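Local coordinates for mandelate racemase/muconate lactonizing protein (Alicyclobacillus acidocaldarius LAA1, PDB 3QLD) that is of unknown function but belongs to the enolase superfamily, joining a mandelate racemase/muconate lactonizing type N-terminal domain to a C-terminal domain of TIM-barrel type, at residues A[207-212]-A[218-223]; A[230-235]-A[243-248]; A[282-287]-A[316-321]. All blocks are in the same frame, centred on the assembly; numbering follows the deposited sequence.

Contact 1: residues A[207-212]-A[218-223]; sequences PVLRQL and QFIEQP. With SO4 (sulfate ion), chain F.
One methyl group, I220 CD1, receives two leucines of 207-212: L212 CD1 lies 4.1 Å from I220 CD1, and L209 CD2 lies 4.2 Å from the same I220 CD1. The contact belongs to the beta-alpha-beta unit of strand 192-196, helix 206-211 and strand 220-221, a repeating element of the TIM barrel. I220 points outward from the strand, and its extended end (chi2 170°) carries CD1 to the leucines, where the L212 side chain meets it at about a right angle. L209 is forked and uses both branches: while CD2 goes to isoleucine, L209 CD1 rests 4.1 Å from CB of the P223 ring. A branched leucine suits this place because it can cover two partners; L212 contributes one methyl, and beta-branched I220 is at home in a strand. P223 and L209 also touch helix 229-238, which continues the apolar layer. F219 and E221, the chain neighbours of I220, leave in another direction, F219 to stack on W295 and E221 to pair with K169. R210 holds a sulfate, probably from the crystallisation liquor, at its guanidinium edge: NH1 to O1 is 3.0 Å and nearly straight (174°), and NH2 to O4 is more bent (144°). D213 shares NH1. Methyl and ring carbons thus make the contact between 207-212 and 218-223, while the helix puts its arginine on the outer, exposed side.

Contact 2: residues A[230-235]-A[243-248]; sequences FDLAKL and VCLDES
Apolar contact comes first, and L232 carries it from the helix side. Its chi1 of -167° sets CG opposite the backbone N and sends the fork toward the strand, where L232 and L245 meet tip to tip. L232 CD2 sits 3.8 Å from L245 CD2 and 3.9 Å from L245 CD1, so a single methyl lies against both branches of the other leucine. The second branch makes a looser contact, L232 CD1 to V243 CG1 at 4.4 Å. V243 and L245 alternate with C244, which faces strand 266-269, so two residues of this short strand turn toward helix 229-238; valine favours the extended backbone, and leucine supplies the longer reach. Hydrogen bonds form a second group, and they run within each element or to its neighbours. The helix keeps its own ladder, as in L235 N to D231 O at 2.9 Å, while C244 pairs with strand 220-221. Charged and polar groups gather beyond the strand, at the barrel end where enolase-superfamily proteins place their active site: D246 OD1 meets R273 and Y56, D246 OD2 meets K270, and S248 OG bonds to Q222. R260 of the second subunit packs on the helix, at F230 and K234. Segments 230-235 and 243-248 are therefore joined by dispersion and the exclusion of water, and Q236 of the same helix adds one polar tie, its OE1 accepting from V243 N.

Contact 3: residues A[282-287]-A[316-321]; sequences RALDVA and PLMRYA. With SO4 (sulfate ion), chain C.
L284 and A287 turn one face of helix 277-289, an outer helix of the TIM-barrel-type domain, to the loop 316-321 that follows helix 303-313. The helix segment begins with R282, which looks instead toward helix 252-261 and a sulfate ion. Its guanidinium meets sulfate O3 at its edge; the NH2 to O3 distance of 2.5 Å is too short to be taken literally, and the NH1 bond to the same oxygen is weak. R253 NE and the backbone N of V252 also hold this anion. A283 packs on L255, where a small side chain lets the two helices lie close. L284 is the chief residue of the contact. Its CG lies beside the backbone N (chi1 -69°), and the extended end crosses the selenomethionine M318 at about a right angle: L284 CD1 is 4.1 Å from M318 CE, and L284 CD2 is 4.1 Å from M318 SE. The flexible M318 chain, bent at chi2 (-67°), brings its selenium and methyl to the leucine although its CB does not point there. M318 centres an inverse gamma turn; L317 and M318, successive in the loop, both pack on L284. L317 slides past L284 in the opposite sense, with the CD2 atoms of L284 and L317 4.1 Å apart. V286 faces helix 252-261. At A287 a bare methyl suffices, and L317 CD2 settles 3.8 Å from A287 CB and 3.7 Å from L284 O.

How the contacts relate
All three contacts are mainly buried and apolar, but they sit differently in the barrel domain. Contacts 1 and 2 are successive beta-alpha-beta steps whose strands are sheet neighbours, tied by I220 O to C244 N and by Q222 OE1 to D246 N; L235 on L209 and P223 on L232 merge their apolar layers. Contact 3 buries the most surface and pairs leucine and alanine of a helix with a leucine and the modelled selenomethionine of an irregular loop. It touches contact 1 through Q218 and Y320 but not contact 2. Contacts 1 and 3 each have an exposed arginine bound to a sulfate, that of contact 3 shared with R105, R253 and V252; contact 2 alone meets the second subunit.

Contact 1: residues A[207-212]-A[218-223]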
ATOM      1  N   PRO A 207       2.958 -15.620  26.632  1.00 27.52           N
ATOM      2  CA  PRO A 207       3.384 -16.787  27.416  1.00 29.33           C
ATOM      3  C   PRO A 207       3.280 -18.116  26.627  1.00 28.68           C
ATOM      4  O   PRO A 207       4.153 -18.968  26.706  1.00 28.93           O
ATOM      5  CB  PRO A 207       2.431 -16.744  28.611  1.00 30.26           C
ATOM      6  CG  PRO A 207       2.221 -15.226  28.803  1.00 31.60           C
ATOM      7  CD  PRO A 207       1.946 -14.830  27.374  1.00 28.18           C
ATOM      8  N   VAL A 208       2.232 -18.273  25.818  1.00 28.96           N
ATOM      9  CA  VAL A 208       2.075 -19.466  24.967  1.00 28.88           C
ATOM     10  C   VAL A 208       3.149 -19.612  23.944  1.00 28.03           C
ATOM     11  O   VAL A 208       3.655 -20.727  23.674  1.00 26.00           O
ATOM     12  CB  VAL A 208       0.627 -19.455  24.263  1.00 30.11           C
ATOM     13  CG1 VAL A 208       0.590 -20.338  23.002  1.00 35.54           C
ATOM     14  CG2 VAL A 208      -0.437 -19.898  25.275  1.00 31.95           C
ATOM     15  N   LEU A 209       3.501 -18.495  23.294  1.00 26.88           N
ATOM     16  CA  LEU A 209       4.513 -18.538  22.270  1.00 25.12           C
ATOM     17  C   LEU A 209       5.883 -18.840  22.895  1.00 25.88           C
ATOM     18  O   LEU A 209       6.750 -19.507  22.303  1.00 24.41           O
ATOM     19  CB  LEU A 209       4.581 -17.175  21.544  1.00 24.48           C
ATOM     20  CG  LEU A 209       3.411 -16.979  20.546  1.00 26.63           C
ATOM     21  CD1 LEU A 209       3.395 -15.508  19.961  1.00 24.13           C
ATOM     22  CD2 LEU A 209       3.516 -17.953  19.377  1.00 26.62           C
ATOM     23  N   ARG A 210       6.094 -18.315  24.088  1.00 24.93           N
ATOM     24  CA  ARG A 210       7.381 -18.541  24.770  1.00 27.70           C
ATOM     25  C   ARG A 210       7.565 -20.047  25.121  1.00 27.06           C
ATOM     26  O   ARG A 210       8.673 -20.563  25.090  1.00 26.76           O
ATOM     27  CB  ARG A 210       7.428 -17.708  26.039  1.00 26.20           C
ATOM     28  CG  ARG A 210       8.640 -18.081  27.058  1.00 33.08           C
ATOM     29  CD  ARG A 210      10.120 -17.766  26.595  1.00 35.42           C
ATOM     30  NE  ARG A 210      11.024 -18.077  27.724  1.00 36.56           N
ATOM     31  CZ  ARG A 210      12.137 -18.829  27.645  1.00 39.77           C
ATOM     32  NH1 ARG A 210      12.544 -19.358  26.477  1.00 34.91           N
ATOM     33  NH2 ARG A 210      12.863 -19.042  28.755  1.00 34.34           N
ATOM     34  N   GLN A 211       6.457 -20.733  25.383  1.00 28.60           N
ATOM     35  CA  GLN A 211       6.477 -22.209  25.691  1.00 29.58           C
ATOM     36  C   GLN A 211       7.026 -22.963  24.483  1.00 28.74           C
ATOM     37  O   GLN A 211       7.603 -24.088  24.612  1.00 26.14           O
ATOM     38  CB  GLN A 211       5.078 -22.738  26.020  1.00 30.40           C
ATOM     39  CG  GLN A 211       4.330 -22.284  27.315  1.00 37.55           C
ATOM     40  CD  GLN A 211       2.803 -22.714  27.291  1.00 44.46           C
ATOM     41  OE1 GLN A 211       2.427 -23.697  26.637  1.00 50.64           O
ATOM     42  NE2 GLN A 211       1.942 -21.942  27.959  1.00 46.08           N
ATOM     43  N   LEU A 212       6.851 -22.359  23.305  1.00 26.18           N
ATOM     44  CA  LEU A 212       7.355 -22.935  22.085  1.00 25.67           C
ATOM     45  C   LEU A 212       8.851 -22.943  21.916  1.00 25.55           C
ATOM     46  O   LEU A 212       9.372 -23.709  21.125  1.00 26.33           O
ATOM     47  CB  LEU A 212       6.645 -22.394  20.807  1.00 24.31           C
ATOM     48  CG  LEU A 212       5.119 -22.464  20.834  1.00 28.17           C
ATOM     49  CD1 LEU A 212       4.645 -21.820  19.494  1.00 26.19           C
ATOM     50  CD2 LEU A 212       4.605 -23.927  20.923  1.00 31.21           C
ATOM     51  N   GLN A 218      12.761 -23.376  13.657  1.00 22.82           N
ATOM     52  CA  GLN A 218      13.601 -22.530  12.856  1.00 24.97           C
ATOM     53  C   GLN A 218      13.130 -21.046  12.914  1.00 24.42           C
ATOM     54  O   GLN A 218      13.959 -20.131  12.892  1.00 24.37           O
ATOM     55  CB  GLN A 218      13.569 -23.062  11.434  1.00 25.12           C
ATOM     56  CG  GLN A 218      14.597 -22.474  10.536  1.00 30.99           C
ATOM     57  CD  GLN A 218      14.528 -23.091   9.154  1.00 34.56           C
ATOM     58  OE1 GLN A 218      13.772 -22.623   8.284  1.00 32.85           O
ATOM     59  NE2 GLN A 218      15.249 -24.182   8.965  1.00 31.43           N
ATOM     60  N   PHE A 219      11.812 -20.864  12.998  1.00 24.05           N
ATOM     61  CA  PHE A 219      11.173 -19.512  13.157  1.00 21.46           C
ATOM     62  C   PHE A 219       9.666 -19.720  13.407  1.00 22.40           C
ATOM     63  O   PHE A 219       9.136 -20.836  13.221  1.00 22.23           O
ATOM     64  CB  PHE A 219      11.382 -18.619  11.900  1.00 20.98           C
ATOM     65  CG  PHE A 219      10.912 -19.273  10.592  1.00 18.42           C
ATOM     66  CD1 PHE A 219       9.558 -19.252  10.229  1.00 19.82           C
ATOM     67  CD2 PHE A 219      11.846 -19.842   9.719  1.00 25.03           C
ATOM     68  CE1 PHE A 219       9.127 -19.884   9.039  1.00 21.16           C
ATOM     69  CE2 PHE A 219      11.436 -20.446   8.497  1.00 28.01           C
ATOM     70  CZ  PHE A 219      10.068 -20.427   8.176  1.00 21.96           C
ATOM     71  N   ILE A 220       9.011 -18.628  13.867  1.00 22.10           N
ATOM     72  CA  ILE A 220       7.552 -18.516  13.995  1.00 22.26           C
ATOM     73  C   ILE A 220       7.261 -17.348  13.043  1.00 22.56           C
ATOM     74  O   ILE A 220       7.800 -16.265  13.247  1.00 19.79           O
ATOM     75  CB  ILE A 220       7.087 -18.219  15.431  1.00 22.79           C
ATOM     76  CG1 ILE A 220       7.425 -19.419  16.366  1.00 25.69           C
ATOM     77  CG2 ILE A 220       5.501 -17.885  15.458  1.00 20.06           C
ATOM     78  CD1 ILE A 220       7.221 -19.113  17.807  1.00 26.37           C
ATOM     79  N   GLU A 221       6.444 -17.591  11.992  1.00 21.23           N
ATOM     80  CA  GLU A 221       6.184 -16.554  11.002  1.00 22.73           C
ATOM     81  C   GLU A 221       4.930 -15.740  11.376  1.00 20.59           C
ATOM     82  O   GLU A 221       3.931 -16.310  11.819  1.00 23.14           O
ATOM     83  CB  GLU A 221       5.911 -17.263   9.667  1.00 24.10           C
ATOM     84  CG  GLU A 221       5.872 -16.314   8.450  1.00 26.65           C
ATOM     85  CD  GLU A 221       5.932 -17.109   7.157  1.00 29.61           C
ATOM     86  OE1 GLU A 221       5.720 -18.342   7.191  1.00 34.13           O
ATOM     87  OE2 GLU A 221       6.200 -16.517   6.126  1.00 32.23           O
ATOM     88  N   GLN A 222       5.021 -14.416  11.225  1.00 20.43           N
ATOM     89  CA  GLN A 222       3.843 -13.493  11.384  1.00 20.43           C
ATOM     90  C   GLN A 222       2.992 -13.780  12.611  1.00 20.21           C
ATOM     91  O   GLN A 222       1.805 -14.056  12.525  1.00 20.67           O
ATOM     92  CB  GLN A 222       3.031 -13.541  10.067  1.00 20.31           C
ATOM     93  CG  GLN A 222       3.780 -12.907   8.828  1.00 22.47           C
ATOM     94  CD  GLN A 222       3.936 -11.366   8.804  1.00 25.23           C
ATOM     95  OE1 GLN A 222       4.930 -10.845   8.274  1.00 26.19           O
ATOM     96  NE2 GLN A 222       2.989 -10.634   9.406  1.00 25.60           N
ATOM     97  N   PRO A 223       3.599 -13.729  13.834  1.00 19.85           N
ATOM     98  CA  PRO A 223       2.860 -14.107  15.005  1.00 20.43           C
ATOM     99  C   PRO A 223       1.695 -13.099  15.287  1.00 21.07           C
ATOM    100  O   PRO A 223       0.622 -13.502  15.680  1.00 21.44           O
ATOM    101  CB  PRO A 223       3.908 -14.009  16.129  1.00 20.37           C
ATOM    102  CG  PRO A 223       4.964 -13.182  15.626  1.00 19.88           C
ATOM    103  CD  PRO A 223       5.023 -13.482  14.155  1.00 21.42           C
TER
HETATM  104  S   SO4 F 404      15.863 -21.018  27.391  0.50 40.37           S
HETATM  105  O1  SO4 F 404      14.961 -21.148  26.230  0.50 38.61           O
HETATM  106  O2  SO4 F 404      15.497 -22.030  28.397  0.50 36.77           O
HETATM  107  O3  SO4 F 404      17.233 -21.163  26.923  0.50 38.98           O
HETATM  108  O4  SO4 F 404      15.687 -19.692  27.951  0.50 37.31           O

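Contact 2: residues A[230-235]-A[243-248]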
ATOM      1  N   PHE A 230       5.988  -1.923  18.070  1.00 28.26           N
ATOM      2  CA  PHE A 230       6.566  -2.094  19.381  1.00 29.30           C
ATOM      3  C   PHE A 230       6.112  -3.341  20.079  1.00 28.39           C
ATOM      4  O   PHE A 230       6.904  -3.911  20.814  1.00 27.96           O
ATOM      5  CB  PHE A 230       6.427  -0.840  20.252  1.00 30.89           C
ATOM      6  CG  PHE A 230       7.620   0.036  20.115  1.00 33.24           C
ATOM      7  CD1 PHE A 230       7.578   1.161  19.323  1.00 34.71           C
ATOM      8  CD2 PHE A 230       8.850  -0.369  20.658  1.00 38.84           C
ATOM      9  CE1 PHE A 230       8.722   1.935  19.151  1.00 36.29           C
ATOM     10  CE2 PHE A 230       9.992   0.383  20.511  1.00 38.17           C
ATOM     11  CZ  PHE A 230       9.934   1.549  19.750  1.00 38.89           C
ATOM     12  N   ASP A 231       4.875  -3.787  19.804  1.00 26.56           N
ATOM     13  CA  ASP A 231       4.389  -5.089  20.312  1.00 25.91           C
ATOM     14  C   ASP A 231       5.258  -6.188  19.733  1.00 24.47           C
ATOM     15  O   ASP A 231       5.603  -7.150  20.426  1.00 23.75           O
ATOM     16  CB  ASP A 231       2.894  -5.351  19.915  1.00 24.00           C
ATOM     17  CG  ASP A 231       1.875  -4.431  20.750  1.00 29.89           C
ATOM     18  OD1 ASP A 231       2.292  -3.786  21.719  1.00 31.51           O
ATOM     19  OD2 ASP A 231       0.676  -4.430  20.455  1.00 31.49           O
ATOM     20  N   LEU A 232       5.573  -6.071  18.453  1.00 25.20           N
ATOM     21  CA  LEU A 232       6.440  -7.053  17.813  1.00 25.39           C
ATOM     22  C   LEU A 232       7.883  -7.081  18.423  1.00 24.92           C
ATOM     23  O   LEU A 232       8.501  -8.148  18.664  1.00 23.98           O
ATOM     24  CB  LEU A 232       6.447  -6.828  16.331  1.00 26.22           C
ATOM     25  CG  LEU A 232       7.082  -8.017  15.586  1.00 26.91           C
ATOM     26  CD1 LEU A 232       6.241  -9.341  15.831  1.00 26.43           C
ATOM     27  CD2 LEU A 232       7.112  -7.677  14.128  1.00 29.13           C
ATOM     28  N   ALA A 233       8.445  -5.892  18.601  1.00 25.87           N
ATOM     29  CA  ALA A 233       9.774  -5.752  19.173  1.00 24.56           C
ATOM     30  C   ALA A 233       9.821  -6.376  20.542  1.00 22.96           C
ATOM     31  O   ALA A 233      10.791  -7.100  20.888  1.00 23.05           O
ATOM     32  CB  ALA A 233      10.173  -4.248  19.255  1.00 25.55           C
ATOM     33  N   LYS A 234       8.807  -6.088  21.355  1.00 23.24           N
ATOM     34  CA  LYS A 234       8.740  -6.694  22.688  1.00 23.41           C
ATOM     35  C   LYS A 234       8.549  -8.188  22.639  1.00 22.87           C
ATOM     36  O   LYS A 234       9.094  -8.900  23.451  1.00 21.91           O
ATOM     37  CB  LYS A 234       7.564  -6.087  23.415  1.00 27.14           C
ATOM     38  CG  LYS A 234       7.410  -6.460  24.845  1.00 33.09           C
ATOM     39  CD  LYS A 234       6.130  -5.799  25.413  1.00 41.46           C
ATOM     40  CE  LYS A 234       6.438  -4.413  25.956  1.00 46.44           C
ATOM     41  NZ  LYS A 234       6.835  -3.437  24.914  1.00 50.27           N
ATOM     42  N   LEU A 235       7.749  -8.684  21.683  1.00 20.72           N
ATOM     43  CA  LEU A 235       7.589 -10.133  21.626  1.00 20.10           C
ATOM     44  C   LEU A 235       8.899 -10.793  21.211  1.00 17.43           C
ATOM     45  O   LEU A 235       9.304 -11.778  21.803  1.00 19.53           O
ATOM     46  CB  LEU A 235       6.430 -10.493  20.669  1.00 20.06           C
ATOM     47  CG  LEU A 235       6.276 -12.001  20.423  1.00 21.45           C
ATOM     48  CD1 LEU A 235       5.719 -12.698  21.689  1.00 21.08           C
ATOM     49  CD2 LEU A 235       5.288 -12.201  19.231  1.00 24.05           C
ATOM     50  N   VAL A 243      11.650 -14.720  15.131  1.00 23.19           N
ATOM     51  CA  VAL A 243      10.418 -14.370  14.408  1.00 21.46           C
ATOM     52  C   VAL A 243      10.782 -14.168  12.948  1.00 21.72           C
ATOM     53  O   VAL A 243      11.803 -13.592  12.646  1.00 21.61           O
ATOM     54  CB  VAL A 243       9.793 -13.050  14.979  1.00 21.75           C
ATOM     55  CG1 VAL A 243       8.660 -12.563  14.058  1.00 21.77           C
ATOM     56  CG2 VAL A 243       9.304 -13.338  16.391  1.00 21.60           C
ATOM     57  N   CYS A 244       9.901 -14.623  12.042  1.00 21.56           N
ATOM     58  CA  CYS A 244      10.044 -14.416  10.605  1.00 23.04           C
ATOM     59  C   CYS A 244       8.916 -13.493  10.136  1.00 22.93           C
ATOM     60  O   CYS A 244       7.784 -13.676  10.550  1.00 22.71           O
ATOM     61  CB  CYS A 244       9.839 -15.738   9.898  1.00 22.92           C
ATOM     62  SG  CYS A 244      10.015 -15.584   8.102  1.00 26.84           S
ATOM     63  N   LEU A 245       9.248 -12.493   9.318  1.00 22.02           N
ATOM     64  CA  LEU A 245       8.206 -11.662   8.754  1.00 24.61           C
ATOM     65  C   LEU A 245       8.138 -11.930   7.249  1.00 23.75           C
ATOM     66  O   LEU A 245       9.173 -12.107   6.585  1.00 22.99           O
ATOM     67  CB  LEU A 245       8.463 -10.167   9.021  1.00 22.31           C
ATOM     68  CG  LEU A 245       8.524  -9.825  10.516  1.00 24.58           C
ATOM     69  CD1 LEU A 245       8.822  -8.278  10.637  1.00 25.08           C
ATOM     70  CD2 LEU A 245       7.270 -10.173  11.246  1.00 26.26           C
ATOM     71  N   ASP A 246       6.911 -11.907   6.730  1.00 23.98           N
ATOM     72  CA  ASP A 246       6.661 -12.044   5.278  1.00 23.83           C
ATOM     73  C   ASP A 246       6.002 -10.680   4.924  1.00 24.62           C
ATOM     74  O   ASP A 246       6.733  -9.759   4.577  1.00 24.84           O
ATOM     75  CB  ASP A 246       5.800 -13.298   5.032  1.00 24.86           C
ATOM     76  CG  ASP A 246       5.241 -13.430   3.626  1.00 27.42           C
ATOM     77  OD1 ASP A 246       5.582 -12.658   2.743  1.00 31.66           O
ATOM     78  OD2 ASP A 246       4.426 -14.343   3.435  1.00 32.96           O
ATOM     79  N   GLU A 247       4.694 -10.573   5.072  1.00 25.53           N
ATOM     80  CA  GLU A 247       3.933  -9.414   4.501  1.00 28.36           C
ATOM     81  C   GLU A 247       4.158  -8.132   5.295  1.00 28.49           C
ATOM     82  O   GLU A 247       4.025  -7.019   4.763  1.00 28.36           O
ATOM     83  CB  GLU A 247       2.435  -9.758   4.228  1.00 27.00           C
ATOM     84  CG  GLU A 247       1.600  -9.908   5.480  1.00 31.71           C
ATOM     85  CD  GLU A 247       1.559 -11.371   5.976  1.00 35.70           C
ATOM     86  OE1 GLU A 247       0.612 -11.656   6.720  1.00 36.79           O
ATOM     87  OE2 GLU A 247       2.435 -12.229   5.608  1.00 32.87           O
ATOM     88  N   SER A 248       4.622  -8.289   6.539  1.00 29.07           N
ATOM     89  CA  SER A 248       5.000  -7.119   7.343  1.00 29.32           C
ATOM     90  C   SER A 248       6.199  -6.374   6.858  1.00 29.86           C
ATOM     91  O   SER A 248       6.486  -5.312   7.410  1.00 30.42           O
ATOM     92  CB  SER A 248       5.237  -7.510   8.810  1.00 28.75           C
ATOM     93  OG  SER A 248       4.028  -7.868   9.436  1.00 29.63           O
TER

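Contact 3: residues A[282-287]-A[316-321]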
ATOM      1  N   ARG A 282      19.125  -5.676  -2.601  1.00 31.33           N
ATOM      2  CA  ARG A 282      19.210  -4.669  -1.519  1.00 31.96           C
ATOM      3  C   ARG A 282      18.703  -5.138  -0.163  1.00 31.54           C
ATOM      4  O   ARG A 282      19.337  -4.830   0.859  1.00 30.11           O
ATOM      5  CB  ARG A 282      18.553  -3.347  -1.867  1.00 32.90           C
ATOM      6  CG  ARG A 282      19.256  -2.619  -2.999  1.00 36.47           C
ATOM      7  CD  ARG A 282      18.686  -1.261  -3.306  1.00 41.03           C
ATOM      8  NE  ARG A 282      17.335  -1.343  -3.883  1.00 43.38           N
ATOM      9  CZ  ARG A 282      16.250  -0.937  -3.231  1.00 46.43           C
ATOM     10  NH1 ARG A 282      15.048  -1.044  -3.790  1.00 46.88           N
ATOM     11  NH2 ARG A 282      16.380  -0.391  -2.020  1.00 44.03           N
ATOM     12  N   ALA A 283      17.595  -5.889  -0.140  1.00 30.19           N
ATOM     13  CA  ALA A 283      17.092  -6.507   1.093  1.00 30.67           C
ATOM     14  C   ALA A 283      18.063  -7.518   1.691  1.00 31.01           C
ATOM     15  O   ALA A 283      18.204  -7.615   2.925  1.00 30.65           O
ATOM     16  CB  ALA A 283      15.723  -7.222   0.871  1.00 29.05           C
ATOM     17  N   LEU A 284      18.705  -8.318   0.839  1.00 31.76           N
ATOM     18  CA  LEU A 284      19.630  -9.311   1.358  1.00 32.86           C
ATOM     19  C   LEU A 284      20.885  -8.637   1.980  1.00 33.17           C
ATOM     20  O   LEU A 284      21.432  -9.144   2.951  1.00 32.96           O
ATOM     21  CB  LEU A 284      20.044 -10.290   0.261  1.00 32.75           C
ATOM     22  CG  LEU A 284      18.945 -11.223  -0.228  1.00 36.84           C
ATOM     23  CD1 LEU A 284      19.472 -12.287  -1.207  1.00 37.13           C
ATOM     24  CD2 LEU A 284      18.208 -11.885   0.952  1.00 34.49           C
ATOM     25  N   ASP A 285      21.323  -7.529   1.394  1.00 33.53           N
ATOM     26  CA  ASP A 285      22.449  -6.739   1.934  1.00 35.77           C
ATOM     27  C   ASP A 285      22.117  -6.339   3.342  1.00 35.12           C
ATOM     28  O   ASP A 285      22.902  -6.573   4.264  1.00 34.79           O
ATOM     29  CB  ASP A 285      22.698  -5.449   1.129  1.00 36.04           C
ATOM     30  CG  ASP A 285      23.636  -5.679  -0.021  1.00 41.93           C
ATOM     31  OD1 ASP A 285      24.249  -6.767  -0.058  1.00 46.78           O
ATOM     32  OD2 ASP A 285      23.766  -4.796  -0.910  1.00 51.77           O
ATOM     33  N   VAL A 286      20.967  -5.697   3.486  1.00 33.59           N
ATOM     34  CA  VAL A 286      20.536  -5.188   4.788  1.00 33.84           C
ATOM     35  C   VAL A 286      20.278  -6.310   5.788  1.00 31.79           C
ATOM     36  O   VAL A 286      20.623  -6.154   6.982  1.00 32.37           O
ATOM     37  CB  VAL A 286      19.295  -4.232   4.691  1.00 34.00           C
ATOM     38  CG1 VAL A 286      18.745  -3.844   6.133  1.00 35.70           C
ATOM     39  CG2 VAL A 286      19.636  -2.951   3.930  1.00 35.58           C
ATOM     40  N   ALA A 287      19.686  -7.429   5.356  1.00 29.72           N
ATOM     41  CA  ALA A 287      19.449  -8.552   6.300  1.00 30.13           C
ATOM     42  C   ALA A 287      20.779  -9.188   6.799  1.00 30.91           C
ATOM     43  O   ALA A 287      20.951  -9.509   8.016  1.00 29.58           O
ATOM     44  CB  ALA A 287      18.557  -9.597   5.711  1.00 29.43           C
ATOM     45  N   PRO A 316      23.375 -15.919  -1.940  1.00 41.00           N
ATOM     46  CA  PRO A 316      24.157 -16.464  -0.836  1.00 42.58           C
ATOM     47  C   PRO A 316      23.460 -16.494   0.517  1.00 43.28           C
ATOM     48  O   PRO A 316      23.563 -17.513   1.187  1.00 43.88           O
ATOM     49  CB  PRO A 316      25.405 -15.559  -0.782  1.00 43.03           C
ATOM     50  CG  PRO A 316      25.594 -15.085  -2.133  1.00 43.31           C
ATOM     51  CD  PRO A 316      24.146 -14.882  -2.667  1.00 42.91           C
ATOM     52  N   LEU A 317      22.740 -15.429   0.907  1.00 43.76           N
ATOM     53  CA  LEU A 317      22.106 -15.407   2.251  1.00 43.71           C
ATOM     54  C   LEU A 317      20.850 -16.262   2.403  1.00 44.55           C
ATOM     55  O   LEU A 317      20.293 -16.410   3.524  1.00 46.40           O
ATOM     56  CB  LEU A 317      21.851 -13.974   2.731  1.00 43.59           C
ATOM     57  CG  LEU A 317      21.321 -13.761   4.173  1.00 45.14           C
ATOM     58  CD1 LEU A 317      22.445 -13.693   5.260  1.00 44.75           C
ATOM     59  CD2 LEU A 317      20.538 -12.482   4.224  1.00 42.60           C
HETATM   60  N   MSE A 318      20.378 -16.835   1.299  1.00 43.03           N
HETATM   61  CA  MSE A 318      19.208 -17.682   1.334  1.00 42.04           C
HETATM   62  C   MSE A 318      19.516 -18.993   1.985  1.00 42.31           C
HETATM   63  O   MSE A 318      19.543 -20.020   1.306  1.00 44.22           O
HETATM   64  CB  MSE A 318      18.662 -17.910  -0.072  1.00 41.22           C
HETATM   65  CG  MSE A 318      18.371 -16.622  -0.760  1.00 38.86           C
HETATM   66 SE   MSE A 318      16.852 -15.710   0.165  1.00 38.58          SE
HETATM   67  CE  MSE A 318      16.252 -14.798  -1.479  1.00 40.97           C
ATOM     68  N   ARG A 319      19.684 -18.964   3.306  1.00 41.81           N
ATOM     69  CA  ARG A 319      20.248 -20.084   4.085  1.00 41.13           C
ATOM     70  C   ARG A 319      19.261 -21.190   4.466  1.00 39.41           C
ATOM     71  O   ARG A 319      19.665 -22.330   4.779  1.00 38.26           O
ATOM     72  CB  ARG A 319      20.944 -19.542   5.362  1.00 43.04           C
ATOM     73  CG  ARG A 319      22.385 -18.911   5.157  1.00 46.14           C
ATOM     74  CD  ARG A 319      23.414 -19.944   4.630  1.00 55.92           C
ATOM     75  NE  ARG A 319      23.774 -20.957   5.638  1.00 61.91           N
ATOM     76  CZ  ARG A 319      24.160 -22.211   5.375  1.00 64.43           C
ATOM     77  NH1 ARG A 319      24.232 -22.653   4.117  1.00 64.05           N
ATOM     78  NH2 ARG A 319      24.465 -23.032   6.386  1.00 65.03           N
ATOM     79  N   TYR A 320      17.965 -20.880   4.453  1.00 35.25           N
ATOM     80  CA  TYR A 320      16.961 -21.901   4.730  1.00 32.99           C
ATOM     81  C   TYR A 320      16.253 -22.300   3.421  1.00 31.36           C
ATOM     82  O   TYR A 320      16.427 -21.638   2.352  1.00 31.43           O
ATOM     83  CB  TYR A 320      15.928 -21.436   5.772  1.00 32.38           C
ATOM     84  CG  TYR A 320      16.520 -20.978   7.119  1.00 35.45           C
ATOM     85  CD1 TYR A 320      17.713 -21.534   7.629  1.00 39.94           C
ATOM     86  CD2 TYR A 320      15.853 -20.003   7.905  1.00 36.00           C
ATOM     87  CE1 TYR A 320      18.247 -21.123   8.880  1.00 40.92           C
ATOM     88  CE2 TYR A 320      16.371 -19.596   9.150  1.00 38.64           C
ATOM     89  CZ  TYR A 320      17.564 -20.162   9.629  1.00 41.62           C
ATOM     90  OH  TYR A 320      18.063 -19.748  10.857  1.00 41.97           O
ATOM     91  N   ALA A 321      15.498 -23.380   3.554  1.00 29.58           N
ATOM     92  CA  ALA A 321      14.750 -24.043   2.505  1.00 29.44           C
ATOM     93  C   ALA A 321      13.711 -23.086   1.959  1.00 30.24           C
ATOM     94  O   ALA A 321      13.186 -22.216   2.702  1.00 27.47           O
ATOM     95  CB  ALA A 321      14.018 -25.263   3.083  1.00 28.22           C
TER
HETATM   96  S   SO4 C 401      12.986   0.588  -0.792  1.00 51.58           S
HETATM   97  O1  SO4 C 401      12.059   1.360  -1.617  1.00 51.36           O
HETATM   98  O2  SO4 C 401      12.786  -0.836  -1.036  1.00 49.65           O
HETATM   99  O3  SO4 C 401      14.369   0.867  -1.169  1.00 51.07           O
HETATM  100  O4  SO4 C 401      12.749   0.971   0.603  1.00 49.86           O